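Local coordinates for putative lipid-transfer protein DIR1 (Arabidopsis thaliana, PDB 2RKN), which binds lysophospholipids and zinc, and is required for long-distance signalling in systemic acquired resistance, at residues A[32-35]-A[36-39]; A[44-47]-A[48-51]; A[63-66]-A[67-71]. All blocks are in the same frame, centred on the assembly; numbering follows the deposited sequence.

How the contacts relate
Three local segments at helix ends show how a small all-helical, disulfide-braced lipid-transfer fold is tied together. Contact 1 closes helix 29-35 beside a zinc ion, contact 2 leads from helix 40-44 into helix 50-55, and contact 3 finishes helix 59-68. Contacts 1 and 3, whose centres are about 10 Å apart, touch: the SG atoms of Cys-32 and Cys-69 form a disulfide of 2.0 Å, and Leu-35 CD1 packs on Leu-65 CG at 3.7 Å. Contact 2 lies about 18 Å, centre to centre, from each of the others. One lysophospholipid links contacts 2 and 3, since the same molecule touches Trp-51, Tyr-46 and Lys-47 of contact 2 and Ser-63 of contact 3.

Contact 1. Residues A[32-35]-A[36-39]; sequences CTAL and QHAD. With ZN (zinc ion), chain C.
A zinc site of DIR1 lies where helix 29-35 gives way to a type I turn from Leu-35 to Ala-38, with His-37 laid against Ala-34. His-37 NE2 is the coordinating atom, 2.3 Å from the zinc ion; a water is a second ligand at the metal, and Glu-11 from helix 9-15 supplies another. The fine geometry is doubtful, because His-37 has two conformers and the metal also comes implausibly close to its CE1. The imidazole lies over the helix end: Ala-34 O sits against one ring face, 3.4 Å from its plane and over its centre. The same oxygen accepts the backbone N-H of His-37, with N at 3.0 Å, and is covered by the ring. With chi1 at 56°, CG of His-37 stands between the backbone N and carbonyl carbon, which folds the ring back over the turn. On the other ring nitrogen, ND1 donates to a water at 3.0 Å. Ala-38 N closes the turn on Leu-35 O at 3.1 Å, and Leu-35 CD2 meets Ala-38 CB at 4.0 Å. One ring nitrogen on zinc, the other on water and a face over Ala-34 O would together limit the ring's rotation.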
# COMPACT_ATOMS: atom_id res chain seq x y z
N CYS A 32 0.66 8.70 -2.03
CA CYS A 32 0.41 8.52 -3.45
C CYS A 32 1.68 8.75 -4.25
O CYS A 32 1.91 8.06 -5.25
CB CYS A 32 -0.73 9.41 -3.90
SG CYS A 32 -2.35 8.97 -3.23
N THR A 33 2.50 9.71 -3.85
CA THR A 33 3.71 9.98 -4.60
C THR A 33 4.71 8.80 -4.53
O THR A 33 5.36 8.44 -5.48
CB THR A 33 4.37 11.25 -4.08
OG1 THR A 33 3.47 12.36 -4.34
CG2 THR A 33 5.71 11.45 -4.75
N ALA A 34 4.81 8.19 -3.33
CA ALA A 34 5.70 7.06 -3.15
C ALA A 34 5.24 5.91 -4.03
O ALA A 34 6.04 5.21 -4.62
CB ALA A 34 5.66 6.63 -1.67
N LEU A 35 3.91 5.71 -4.11
CA LEU A 35 3.41 4.58 -4.90
C LEU A 35 3.76 4.71 -6.40
O LEU A 35 3.77 3.68 -7.12
CB LEU A 35 1.85 4.50 -4.80
CG LEU A 35 1.42 3.86 -3.50
CD1 LEU A 35 -0.14 3.75 -3.62
CD2 LEU A 35 2.00 2.50 -3.20
N GLN A 36 4.08 5.94 -6.86
CA GLN A 36 4.54 6.14 -8.25
C GLN A 36 5.87 5.40 -8.55
O GLN A 36 6.20 5.22 -9.73
CB GLN A 36 4.65 7.64 -8.59
CG GLN A 36 3.32 8.35 -8.41
CD GLN A 36 3.36 9.86 -8.67
OE1 GLN A 36 4.30 10.36 -9.26
NE2 GLN A 36 2.28 10.57 -8.28
N HIS A 37 6.65 5.02 -7.50
CA HIS A 37 7.85 4.23 -7.73
C HIS A 37 7.80 2.87 -7.04
O HIS A 37 8.86 2.21 -6.81
CB HIS A 37 9.15 5.00 -7.43
CG HIS A 37 9.24 5.55 -6.04
ND1 HIS A 37 8.99 6.88 -5.73
CD2 HIS A 37 9.58 4.96 -4.87
CE1 HIS A 37 9.17 7.07 -4.44
NE2 HIS A 37 9.52 5.92 -3.89
N ALA A 38 6.59 2.41 -6.72
CA ALA A 38 6.42 1.08 -6.13
C ALA A 38 6.21 0.01 -7.19
O ALA A 38 5.75 0.29 -8.31
CB ALA A 38 5.26 1.08 -5.11
N ASP A 39 6.53 -1.23 -6.82
CA ASP A 39 6.41 -2.33 -7.75
C ASP A 39 5.16 -3.11 -7.34
O ASP A 39 5.21 -3.87 -6.32
CB ASP A 39 7.69 -3.12 -7.63
CG ASP A 39 7.78 -4.30 -8.56
OD1 ASP A 39 6.71 -4.79 -9.11
OD2 ASP A 39 8.96 -4.76 -8.55
ZN ZN C . 9.63 7.77 -2.60
O HOH W 1 7.46 9.24 -6.68
O HOH W 2 4.31 2.36 -9.61
O HOH W 3 8.30 9.37 -2.65

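Contact 2. Residues A[44-47]-A[48-51]; sequences CGYK and NSPW. With LP3 ((7R)-4,7-dihydroxy-N,N,N-trimethyl-10-oxo-3,5,9-trioxa-4-phosphaheptacosan-1-aminium 4-oxide), chain F.
Two overlapping type I turns, Cys-44 to Lys-47 and Tyr-46 to Ser-49, carry the chain from helix 40-44 to helix 50-55, the second closed by Ser-49 N on Tyr-46 O at 2.9 Å. A water donates to Gly-45 O and accepts from Asn-48 N, linking the two across the bend. Ser-49 is the N-cap of the next helix: with chi1 at 169° its OG lies beside the carbonyl carbon, where it accepts Trp-51 N at 3.0 Å.

Among the side chains, Tyr-46 and Trp-51 lie side by side and point the same way. Tyr-46 CE2 meets CZ3 of Trp-51 at 3.8 Å, and Ser-49 CB fits at the phenol edge, close to the ring plane. Together the two aromatics make a wall along the acyl chain of the bound lysophospholipid. Trp-51 lays one face on it, with the lipid atom C12 standing 3.6 Å above the ring plane and over its centre, whereas Tyr-46 uses its CB against C20 at 3.8 Å. The aliphatic part of Lys-47 continues the wall, its CB lying 3.9 Å from C24 of the lipid.

Cys-44 ties the start of this segment to the C-terminal Cys-77 by a disulfide, and Leu-4 of the N-terminal loop touches the side chains of both Tyr-46 and Trp-51. The double turn thus borders the lipid between helix 40-44 and helix 50-55.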
# COMPACT_ATOMS: atom_id res chain seq x y z
N CYS A 44 1.81 -7.32 -4.50
CA CYS A 44 0.84 -8.42 -4.56
C CYS A 44 1.35 -9.74 -3.97
O CYS A 44 0.56 -10.54 -3.51
CB CYS A 44 0.38 -8.67 -6.00
SG CYS A 44 -0.77 -7.37 -6.50
N GLY A 45 2.65 -9.95 -4.03
CA GLY A 45 3.29 -11.12 -3.42
C GLY A 45 3.14 -11.19 -1.95
O GLY A 45 3.34 -12.27 -1.36
N TYR A 46 2.71 -10.10 -1.31
CA TYR A 46 2.54 -10.10 0.13
C TYR A 46 1.08 -10.31 0.49
O TYR A 46 0.74 -10.24 1.66
CB TYR A 46 2.99 -8.74 0.74
CG TYR A 46 4.50 -8.62 0.75
CD1 TYR A 46 5.20 -8.21 -0.37
CD2 TYR A 46 5.24 -9.03 1.89
CE1 TYR A 46 6.63 -8.19 -0.39
CE2 TYR A 46 6.63 -8.99 1.90
CZ TYR A 46 7.33 -8.58 0.79
OH TYR A 46 8.72 -8.54 0.73
N LYS A 47 0.20 -10.55 -0.49
CA LYS A 47 -1.23 -10.66 -0.21
C LYS A 47 -1.58 -11.60 0.94
O LYS A 47 -2.55 -11.38 1.65
CB LYS A 47 -1.99 -11.14 -1.46
CG LYS A 47 -3.43 -11.53 -1.16
CD LYS A 47 -4.12 -12.10 -2.36
CE LYS A 47 -5.60 -12.24 -2.08
NZ LYS A 47 -6.19 -10.90 -1.82
N ASN A 48 -0.80 -12.65 1.11
CA ASN A 48 -1.12 -13.65 2.16
C ASN A 48 -0.15 -13.60 3.32
O ASN A 48 -0.14 -14.52 4.18
CB ASN A 48 -1.15 -15.07 1.56
CG ASN A 48 -2.26 -15.23 0.57
OD1 ASN A 48 -3.42 -15.00 0.89
ND2 ASN A 48 -1.91 -15.60 -0.66
N SER A 49 0.66 -12.53 3.39
CA SER A 49 1.64 -12.41 4.46
C SER A 49 0.99 -12.21 5.81
O SER A 49 0.01 -11.46 5.94
CB SER A 49 2.59 -11.23 4.22
OG SER A 49 3.41 -10.91 5.34
N PRO A 50 1.49 -12.93 6.84
CA PRO A 50 1.05 -12.63 8.18
C PRO A 50 1.14 -11.18 8.61
O PRO A 50 0.41 -10.77 9.57
CB PRO A 50 2.05 -13.47 9.03
CG PRO A 50 2.32 -14.59 8.21
CD PRO A 50 2.47 -14.02 6.81
N TRP A 51 2.01 -10.42 7.92
CA TRP A 51 2.14 -9.01 8.24
C TRP A 51 0.82 -8.25 8.05
O TRP A 51 0.61 -7.31 8.77
CB TRP A 51 3.25 -8.38 7.43
CG TRP A 51 4.59 -8.54 7.99
CD1 TRP A 51 4.95 -8.79 9.28
CD2 TRP A 51 5.80 -8.36 7.26
NE1 TRP A 51 6.33 -8.76 9.40
CE2 TRP A 51 6.87 -8.53 8.17
CE3 TRP A 51 6.10 -8.13 5.89
CZ2 TRP A 51 8.18 -8.43 7.78
CZ3 TRP A 51 7.40 -8.01 5.52
CH2 TRP A 51 8.44 -8.18 6.47
C1 LP3 F . 10.73 -4.02 12.23
C2 LP3 F . 9.41 -4.13 11.55
C3 LP3 F . 9.57 -3.99 10.08
C4 LP3 F . 13.72 -1.87 10.96
C11 LP3 F . 8.42 -4.46 8.25
C12 LP3 F . 7.02 -4.85 7.87
C13 LP3 F . 6.69 -4.52 6.41
C14 LP3 F . 5.18 -4.65 6.23
C15 LP3 F . 4.90 -5.10 4.81
C16 LP3 F . 3.43 -5.07 4.42
C17 LP3 F . 3.31 -4.92 2.90
C18 LP3 F . 1.90 -5.27 2.44
C19 LP3 F . 1.47 -4.70 1.09
C20 LP3 F . 0.59 -5.81 0.54
C21 LP3 F . -0.61 -5.39 -0.27
C22 LP3 F . -1.55 -6.58 -0.52
C23 LP3 F . -2.60 -6.40 -1.63
C24 LP3 F . -3.61 -7.57 -1.63
C25 LP3 F . -4.77 -7.43 -2.62
C26 LP3 F . -5.97 -8.37 -2.37
C27 LP3 F . -7.34 -7.89 -2.92
C28 LP3 F . -8.58 -8.55 -2.32
O2 LP3 F . 8.76 -5.22 11.93
O3 LP3 F . 8.92 -4.89 9.38
O11 LP3 F . 9.06 -3.77 7.49
O1P LP3 F . 12.79 -2.14 14.30
O2P LP3 F . 11.80 -0.66 12.60
O3P LP3 F . 10.82 -2.89 12.97
O4P LP3 F . 13.08 -2.76 11.86
P LP3 F . 12.15 -2.13 12.91
O HOH W 4 1.57 -13.68 0.03

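Contact 3. Residues A[63-66]-A[67-71]; sequences SALP and KQCGL. With LP3 ((7R)-4,7-dihydroxy-N,N,N-trimethyl-10-oxo-3,5,9-trioxa-4-phosphaheptacosan-1-aminium 4-oxide), chain F.
Backbone bonds come first at the end of helix 59-68, where the carbonyls of Ala-64, Leu-65 and Pro-66 meet the N-H groups that follow. Gln-68 N reaches Ala-64 O at 3.1 Å, and Cys-69 N approaches Leu-65 O at 2.9 Å. Leu-71 N then returns to Pro-66 O at 3.0 Å, and Gly-70 N to Lys-67 O at 2.8 Å. Because Pro-66 has no N-H to give to the preceding turn, the helix is kinked there, and a water accepts from Lys-67 N while donating to Ser-63 O.

Apolar contacts follow. In the conformer described, Leu-65 sets CD1 against Cys-69 SG at 3.9 Å and crosses Gln-68 obliquely. More weight rests on Pro-66 and Leu-71, whose CB atoms meet at 4.3 Å beyond the last turn. Phe-40 of helix 40-44 packs on both.

Lipid contact falls to Ser-63, whose CB lies 3.5 Å from C27 near the tail end of the chain; in one conformer its OG hydrogen-bonds to Cys-77 O.

Positive phi at Gly-70 (78°), with the Leu-71 and Gly-70 bonds back, makes this a Schellman motif, the C-terminal stop of a helix in the disulfide-linked lipid-transfer fold.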
# COMPACT_ATOMS: atom_id res chain seq x y z
N SER A 63 -5.44 -3.23 -2.38
CA SER A 63 -5.62 -3.46 -3.82
C SER A 63 -6.14 -2.19 -4.49
O SER A 63 -5.79 -1.87 -5.62
CB SER A 63 -6.61 -4.62 -4.02
OG SER A 63 -7.00 -4.77 -5.37
N ALA A 64 -6.98 -1.46 -3.79
CA ALA A 64 -7.67 -0.28 -4.32
C ALA A 64 -6.87 1.03 -4.30
O ALA A 64 -7.31 2.03 -4.84
CB ALA A 64 -8.97 -0.04 -3.52
N LEU A 65 -5.72 1.01 -3.64
CA LEU A 65 -5.04 2.26 -3.34
C LEU A 65 -4.47 2.96 -4.58
O LEU A 65 -4.71 4.15 -4.79
CB LEU A 65 -4.01 2.05 -2.24
CG LEU A 65 -3.31 3.32 -1.76
CD1 LEU A 65 -4.27 4.38 -1.38
CD2 LEU A 65 -2.40 3.01 -0.61
N PRO A 66 -3.76 2.21 -5.44
CA PRO A 66 -3.36 2.92 -6.68
C PRO A 66 -4.45 3.68 -7.39
O PRO A 66 -4.22 4.87 -7.75
CB PRO A 66 -2.69 1.79 -7.54
CG PRO A 66 -2.16 0.83 -6.50
CD PRO A 66 -3.32 0.80 -5.45
N LYS A 67 -5.66 3.08 -7.64
CA LYS A 67 -6.79 3.79 -8.25
C LYS A 67 -7.15 5.00 -7.41
O LYS A 67 -7.31 6.07 -7.95
CB LYS A 67 -8.05 2.88 -8.48
CG LYS A 67 -9.32 3.54 -9.15
CD LYS A 67 -10.60 2.68 -8.90
CE LYS A 67 -11.86 3.25 -9.53
NZ LYS A 67 -12.06 2.57 -10.87
N GLN A 68 -7.16 4.85 -6.07
CA GLN A 68 -7.50 6.01 -5.20
C GLN A 68 -6.53 7.15 -5.41
O GLN A 68 -6.90 8.31 -5.35
CB GLN A 68 -7.48 5.66 -3.71
CG GLN A 68 -8.76 5.12 -3.20
CD GLN A 68 -8.88 5.44 -1.70
OE1 GLN A 68 -8.43 4.69 -0.84
NE2 GLN A 68 -9.45 6.62 -1.40
N CYS A 69 -5.30 6.81 -5.72
CA CYS A 69 -4.24 7.78 -5.92
C CYS A 69 -4.20 8.32 -7.34
O CYS A 69 -3.37 9.17 -7.65
CB CYS A 69 -2.90 7.15 -5.53
SG CYS A 69 -2.56 7.02 -3.73
N GLY A 70 -5.11 7.85 -8.19
CA GLY A 70 -5.17 8.39 -9.55
C GLY A 70 -4.08 7.84 -10.44
O GLY A 70 -3.79 8.40 -11.52
N LEU A 71 -3.47 6.73 -10.03
CA LEU A 71 -2.49 6.09 -10.85
C LEU A 71 -3.27 5.42 -11.97
O LEU A 71 -4.48 5.17 -11.82
CB LEU A 71 -1.61 5.14 -10.02
CG LEU A 71 -0.82 5.97 -8.99
CD1 LEU A 71 0.00 5.15 -7.97
CD2 LEU A 71 0.10 6.94 -9.71
C1 LP3 F . 10.73 -4.02 12.23
C2 LP3 F . 9.41 -4.13 11.55
C3 LP3 F . 9.57 -3.99 10.08
C4 LP3 F . 13.72 -1.87 10.96
C11 LP3 F . 8.42 -4.46 8.25
C12 LP3 F . 7.02 -4.85 7.87
C13 LP3 F . 6.69 -4.52 6.41
C14 LP3 F . 5.18 -4.65 6.23
C15 LP3 F . 4.90 -5.10 4.81
C16 LP3 F . 3.43 -5.07 4.42
C17 LP3 F . 3.31 -4.92 2.90
C18 LP3 F . 1.90 -5.27 2.44
C19 LP3 F . 1.47 -4.70 1.09
C20 LP3 F . 0.59 -5.81 0.54
C21 LP3 F . -0.61 -5.39 -0.27
C22 LP3 F . -1.55 -6.58 -0.52
C23 LP3 F . -2.60 -6.40 -1.63
C24 LP3 F . -3.61 -7.57 -1.63
C25 LP3 F . -4.77 -7.43 -2.62
C26 LP3 F . -5.97 -8.37 -2.37
C27 LP3 F . -7.34 -7.89 -2.92
C28 LP3 F . -8.58 -8.55 -2.32
O2 LP3 F . 8.76 -5.22 11.93
O3 LP3 F . 8.92 -4.89 9.38
O11 LP3 F . 9.06 -3.77 7.49
O1P LP3 F . 12.79 -2.14 14.30
O2P LP3 F . 11.80 -0.66 12.60
O3P LP3 F . 10.82 -2.89 12.97
O4P LP3 F . 13.08 -2.76 11.86
P LP3 F . 12.15 -2.13 12.91
O HOH W 5 -5.82 0.06 -7.68